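Local coordinates for iron-sulfur cluster assembly scaffold protein IscU (Streptococcus pyogenes, PDB 1SU0) that probably serves as a scaffold on which iron-sulfur clusters are assembled with the desulfurase IscS and then handed to other proteins, and binds zinc, at residues 113-116 with 117-120. Sequence-based numbering, arbitrary orientation.
Sequences ELLA and GVAK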
ATOM      1  N   GLU A 113       3.930   8.470  -2.185  1.00 21.88           N
ATOM      2  CA  GLU A 113       5.212   9.134  -2.163  1.00 22.58           C
ATOM      3  C   GLU A 113       5.397   9.977  -0.902  1.00 22.67           C
ATOM      4  O   GLU A 113       6.524  10.265  -0.501  1.00 22.65           O
ATOM      5  CB  GLU A 113       5.360   9.989  -3.412  1.00 22.53           C
ATOM      6  CG  GLU A 113       6.764  10.448  -3.635  1.00 23.49           C
ATOM      7  CD  GLU A 113       6.902  11.401  -4.818  1.00 24.90           C
ATOM      8  OE1 GLU A 113       8.053  11.839  -5.030  1.00 24.30           O
ATOM      9  OE2 GLU A 113       5.881  11.732  -5.502  1.00 24.78           O
ATOM     10  N   LEU A 114       4.278  10.349  -0.284  1.00 22.87           N
ATOM     11  CA  LEU A 114       4.255  11.106   0.955  1.00 23.01           C
ATOM     12  C   LEU A 114       4.779  10.357   2.144  1.00 23.43           C
ATOM     13  O   LEU A 114       4.996  10.960   3.190  1.00 24.29           O
ATOM     14  CB  LEU A 114       2.819  11.564   1.254  1.00 23.11           C
ATOM     15  CG  LEU A 114       2.229  12.571   0.247  1.00 23.39           C
ATOM     16  CD1 LEU A 114       0.900  13.083   0.744  1.00 23.16           C
ATOM     17  CD2 LEU A 114       3.167  13.733  -0.042  1.00 22.60           C
ATOM     18  N   LEU A 115       4.952   9.049   2.006  1.00 23.67           N
ATOM     19  CA  LEU A 115       5.464   8.235   3.088  1.00 24.07           C
ATOM     20  C   LEU A 115       6.960   8.040   3.009  1.00 23.67           C
ATOM     21  O   LEU A 115       7.504   7.226   3.737  1.00 24.53           O
ATOM     22  CB  LEU A 115       4.758   6.866   3.132  1.00 24.48           C
ATOM     23  CG  LEU A 115       3.249   6.891   3.363  1.00 24.72           C
ATOM     24  CD1 LEU A 115       2.792   5.460   3.561  1.00 25.68           C
ATOM     25  CD2 LEU A 115       2.864   7.776   4.556  1.00 23.69           C
ATOM     26  N   ALA A 116       7.635   8.800   2.165  1.00 23.62           N
ATOM     27  CA  ALA A 116       9.089   8.818   2.175  1.00 24.03           C
ATOM     28  C   ALA A 116       9.654   9.042   3.591  1.00 24.87           C
ATOM     29  O   ALA A 116      10.704   8.507   3.947  1.00 25.26           O
ATOM     30  CB  ALA A 116       9.608   9.872   1.236  1.00 23.90           C
ATOM     31  N   GLY A 117       8.940   9.802   4.412  1.00 25.33           N
ATOM     32  CA  GLY A 117       9.404  10.121   5.741  1.00 25.68           C
ATOM     33  C   GLY A 117       9.488   8.968   6.727  1.00 25.76           C
ATOM     34  O   GLY A 117      10.031   9.136   7.809  1.00 25.94           O
ATOM     35  N   VAL A 118       8.956   7.801   6.380  1.00 26.07           N
ATOM     36  CA  VAL A 118       8.941   6.692   7.337  1.00 26.17           C
ATOM     37  C   VAL A 118      10.301   6.000   7.401  1.00 25.68           C
ATOM     38  O   VAL A 118      10.562   5.241   8.342  1.00 25.10           O
ATOM     39  CB  VAL A 118       7.815   5.644   7.088  1.00 26.12           C
ATOM     40  CG1 VAL A 118       6.477   6.317   6.734  1.00 28.18           C
ATOM     41  CG2 VAL A 118       8.209   4.681   6.066  1.00 26.01           C
ATOM     42  N   ALA A 119      11.166   6.275   6.421  1.00 25.07           N
ATOM     43  CA  ALA A 119      12.534   5.763   6.469  1.00 25.17           C
ATOM     44  C   ALA A 119      13.260   6.255   7.723  1.00 24.77           C
ATOM     45  O   ALA A 119      14.221   5.642   8.173  1.00 24.67           O
ATOM     46  CB  ALA A 119      13.322   6.117   5.194  1.00 24.78           C
ATOM     47  N   LYS A 120      12.780   7.348   8.297  1.00 24.97           N
ATOM     48  CA  LYS A 120      13.338   7.863   9.554  1.00 25.29           C
ATOM     49  C   LYS A 120      12.793   7.210  10.823  1.00 24.49           C
ATOM     50  O   LYS A 120      13.321   7.432  11.894  1.00 24.19           O
ATOM     51  CB  LYS A 120      13.179   9.377   9.589  1.00 25.55           C
ATOM     52  CG  LYS A 120      13.994  10.043   8.430  1.00 27.39           C
ATOM     53  CD  LYS A 120      13.495  11.433   8.028  1.00 29.02           C
ATOM     54  CE  LYS A 120      13.200  12.279   9.238  1.00 29.86           C
ATOM     55  NZ  LYS A 120      11.940  11.804   9.851  1.00 32.51           N
TER
HETATM   56  O   HOH W   1       7.136  11.817   4.086  1.00 57.41           O
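Val118 and Leu115 meet through both backbone and side chain. Val118 N donates a near-linear hydrogen bond to Leu115 O (3.1 Å, 170° at the hydrogen). Both methyls of Val118 pack against the same oxygen, CG1 at 3.3 Å and CG2 at 3.5 Å from Leu115 O. With chi1 at -42°, CG1 lies beside the backbone N, anti to the carbonyl carbon. From there Val118 CG1 also touches Leu115 CB, at 4.0 Å.

One residue on, Ala119 N gives a weak bond to Ala116 O at 3.4 Å. The methyl of Ala119 lies near that oxygen too. These i to i+3 bonds mark 3-10 turns. Ala116 N to Glu113 O is the turn before them, and Lys120 N to Gly117 O, also weak, the one after. The series is interrupted at Gly117. Its N is 4.3 Å from Leu114 O, and a water fills the missing link, donating a hydrogen bond to Leu114 O and accepting one from Gly117 N.

Residues 113-120 belong to the connection between helices 84-97 and 122-139 of the NifU-like domain. Leu115 is buried against Ser71 and Met74 of helix 66-79 and Phe94 of helix 84-97. Leu114 instead reaches Tyr10 and Val13 of helix 8-19, while Ala116 touches Met97. The side chain of Val118 is about 7 Å from that of Cys127, a zinc ligand, and about 10 Å from the zinc ion.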